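Local coordinates for protein peptidase, C14 family (Geobacter sulfurreducens PCA, PDB 3BIJ) that is of unknown function but may act as a caspase-like cysteine endopeptidase of the C14 family, at residues A[126-132]-A[200-206]. Sequence-based numbering, arbitrary orientation.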
loop_
_atom_site.group_PDB
_atom_site.type_symbol
_atom_site.label_atom_id
_atom_site.label_comp_id
_atom_site.label_asym_id
_atom_site.label_seq_id
_atom_site.Cartn_x
_atom_site.Cartn_y
_atom_site.Cartn_z
ATOM N N VAL A 126 -18.363 47.161 -3.768
ATOM C CA VAL A 126 -19.134 45.928 -3.681
ATOM C C VAL A 126 -18.234 44.738 -3.315
ATOM O O VAL A 126 -17.120 44.612 -3.817
ATOM C CB VAL A 126 -19.929 45.675 -5.020
ATOM C CG1 VAL A 126 -19.035 45.919 -6.208
ATOM C CG2 VAL A 126 -20.479 44.257 -5.058
ATOM N N ARG A 127 -18.716 43.896 -2.402
ATOM C CA ARG A 127 -17.972 42.720 -1.963
ATOM C C ARG A 127 -18.370 41.549 -2.849
ATOM O O ARG A 127 -19.561 41.321 -3.080
ATOM C CB ARG A 127 -18.294 42.386 -0.501
ATOM C CG ARG A 127 -17.887 43.462 0.490
ATOM C CD ARG A 127 -19.102 44.067 1.177
ATOM N NE ARG A 127 -19.697 43.125 2.117
ATOM C CZ ARG A 127 -20.997 43.045 2.368
ATOM N NH1 ARG A 127 -21.851 43.853 1.750
ATOM N NH2 ARG A 127 -21.446 42.144 3.230
ATOM N N VAL A 128 -17.376 40.821 -3.351
ATOM C CA VAL A 128 -17.619 39.666 -4.215
ATOM C C VAL A 128 -17.061 38.421 -3.534
ATOM O O VAL A 128 -15.849 38.275 -3.395
ATOM C CB VAL A 128 -16.934 39.838 -5.599
ATOM C CG1 VAL A 128 -17.192 38.623 -6.461
ATOM C CG2 VAL A 128 -17.467 41.085 -6.291
ATOM N N LEU A 129 -17.950 37.534 -3.100
ATOM C CA LEU A 129 -17.551 36.303 -2.426
ATOM C C LEU A 129 -17.721 35.122 -3.371
ATOM O O LEU A 129 -18.832 34.842 -3.808
ATOM C CB LEU A 129 -18.413 36.096 -1.184
ATOM C CG LEU A 129 -18.133 34.855 -0.346
ATOM C CD1 LEU A 129 -16.754 34.943 0.266
ATOM C CD2 LEU A 129 -19.204 34.742 0.724
ATOM N N VAL A 130 -16.628 34.425 -3.682
ATOM C CA VAL A 130 -16.679 33.285 -4.608
ATOM C C VAL A 130 -16.231 31.949 -3.994
ATOM O O VAL A 130 -15.144 31.855 -3.426
ATOM C CB VAL A 130 -15.780 33.534 -5.860
ATOM C CG1 VAL A 130 -15.915 32.378 -6.822
ATOM C CG2 VAL A 130 -16.146 34.838 -6.543
ATOM N N PHE A 131 -17.074 30.925 -4.105
ATOM C CA PHE A 131 -16.731 29.593 -3.616
ATOM C C PHE A 131 -16.630 28.694 -4.841
ATOM O O PHE A 131 -17.588 28.573 -5.611
ATOM C CB PHE A 131 -17.800 29.019 -2.681
ATOM C CG PHE A 131 -17.824 29.659 -1.329
ATOM C CD1 PHE A 131 -18.643 30.756 -1.073
ATOM C CD2 PHE A 131 -16.992 29.189 -0.316
ATOM C CE1 PHE A 131 -18.630 31.379 0.175
ATOM C CE2 PHE A 131 -16.968 29.803 0.932
ATOM C CZ PHE A 131 -17.790 30.904 1.182
ATOM N N SER A 132 -15.471 28.078 -5.037
ATOM C CA SER A 132 -15.290 27.187 -6.172
ATOM C C SER A 132 -14.831 25.819 -5.683
ATOM O O SER A 132 -13.646 25.627 -5.429
ATOM C CB SER A 132 -14.255 27.774 -7.137
ATOM O OG SER A 132 -14.033 26.922 -8.255
ATOM N N ALA A 200 -13.993 46.086 -7.532
ATOM C CA ALA A 200 -14.641 45.364 -6.440
ATOM C C ALA A 200 -13.664 44.565 -5.565
ATOM O O ALA A 200 -12.550 44.266 -5.985
ATOM C CB ALA A 200 -15.703 44.448 -7.010
ATOM N N SER A 201 -14.076 44.237 -4.340
ATOM C CA SER A 201 -13.228 43.456 -3.433
ATOM C C SER A 201 -13.513 41.972 -3.615
ATOM O O SER A 201 -14.566 41.489 -3.200
ATOM C CB SER A 201 -13.499 43.815 -1.968
ATOM O OG SER A 201 -13.229 45.172 -1.698
ATOM N N ILE A 202 -12.572 41.249 -4.209
ATOM C CA ILE A 202 -12.757 39.823 -4.439
ATOM C C ILE A 202 -12.158 38.950 -3.324
ATOM O O ILE A 202 -11.040 39.178 -2.862
ATOM C CB ILE A 202 -12.115 39.378 -5.778
ATOM C CG1 ILE A 202 -12.399 40.403 -6.890
ATOM C CG2 ILE A 202 -12.686 38.021 -6.190
ATOM C CD1 ILE A 202 -13.855 40.478 -7.329
ATOM N N LEU A 203 -12.928 37.961 -2.887
ATOM C CA LEU A 203 -12.490 37.013 -1.874
ATOM C C LEU A 203 -12.876 35.681 -2.484
ATOM O O LEU A 203 -14.045 35.275 -2.463
ATOM C CB LEU A 203 -13.210 37.222 -0.536
ATOM C CG LEU A 203 -13.047 36.117 0.520
ATOM C CD1 LEU A 203 -11.615 35.719 0.618
ATOM C CD2 LEU A 203 -13.567 36.574 1.871
ATOM N N LEU A 204 -11.879 35.019 -3.059
ATOM C CA LEU A 204 -12.063 33.743 -3.731
ATOM C C LEU A 204 -11.586 32.597 -2.843
ATOM O O LEU A 204 -10.411 32.530 -2.495
ATOM C CB LEU A 204 -11.259 33.778 -5.022
ATOM C CG LEU A 204 -11.855 33.207 -6.303
ATOM C CD1 LEU A 204 -11.128 33.827 -7.487
ATOM C CD2 LEU A 204 -11.765 31.683 -6.310
ATOM N N ILE A 205 -12.507 31.710 -2.473
ATOM C CA ILE A 205 -12.189 30.550 -1.645
ATOM C C ILE A 205 -12.459 29.318 -2.491
ATOM O O ILE A 205 -13.614 28.995 -2.774
ATOM C CB ILE A 205 -13.073 30.489 -0.378
ATOM C CG1 ILE A 205 -12.738 31.653 0.563
ATOM C CG2 ILE A 205 -12.875 29.174 0.335
ATOM C CD1 ILE A 205 -13.652 31.784 1.780
ATOM N N SER A 206 -11.393 28.641 -2.910
ATOM C CA SER A 206 -11.525 27.441 -3.732
ATOM C C SER A 206 -11.354 26.162 -2.914
ATOM O O SER A 206 -10.812 26.181 -1.806
ATOM C CB SER A 206 -10.495 27.467 -4.855
ATOM O OG SER A 206 -9.184 27.551 -4.320
#
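Strands 127-132 and 201-206 run parallel; their axes approach to 4.7 Å and their N-to-C directions differ by 14°. Six backbone hydrogen bonds join them: Val126 O, Val128 O and Val130 O accept from the amides of Ser201, Leu203 and Ile205, whose carbonyls accept from Val128 N, Val130 N and Ser132 N. The tightest is Ile205 N to Val130 O, 2.8 Å. Arg127, Leu129 and Phe131, bonded through their backbones to strand 76-89, place this strand between two parallel neighbours.

Side chains alternate between the two faces of the sheet, apolar in the middle of the pair. On one, Val128 and Val130 are both t in chi1; Ile202, m in both chi angles, brings CD1 back to 3.6 Å from Val128 CB, and Leu204, its chi1 off-well near -138°, sets CG 4.0 Å from Val130 CB. On the other, Leu129 and Leu203 share a t,p conformation, with Leu129 CD1 3.9 Å from Leu203 CG, while Ile205 (m,t) extends CD1 to 4.0 Å from Phe131 CE2. Phe223 of helix 222-231 packs on Phe131 and Ile205. Toward the N-terminal ends of the strands, Arg127 and Ser201 turn their polar groups outside the pair, to Gln272 and Thr264 O. Such buried parallel pairing is characteristic of the central sheet of the caspase-like fold, an alpha/beta sandwich.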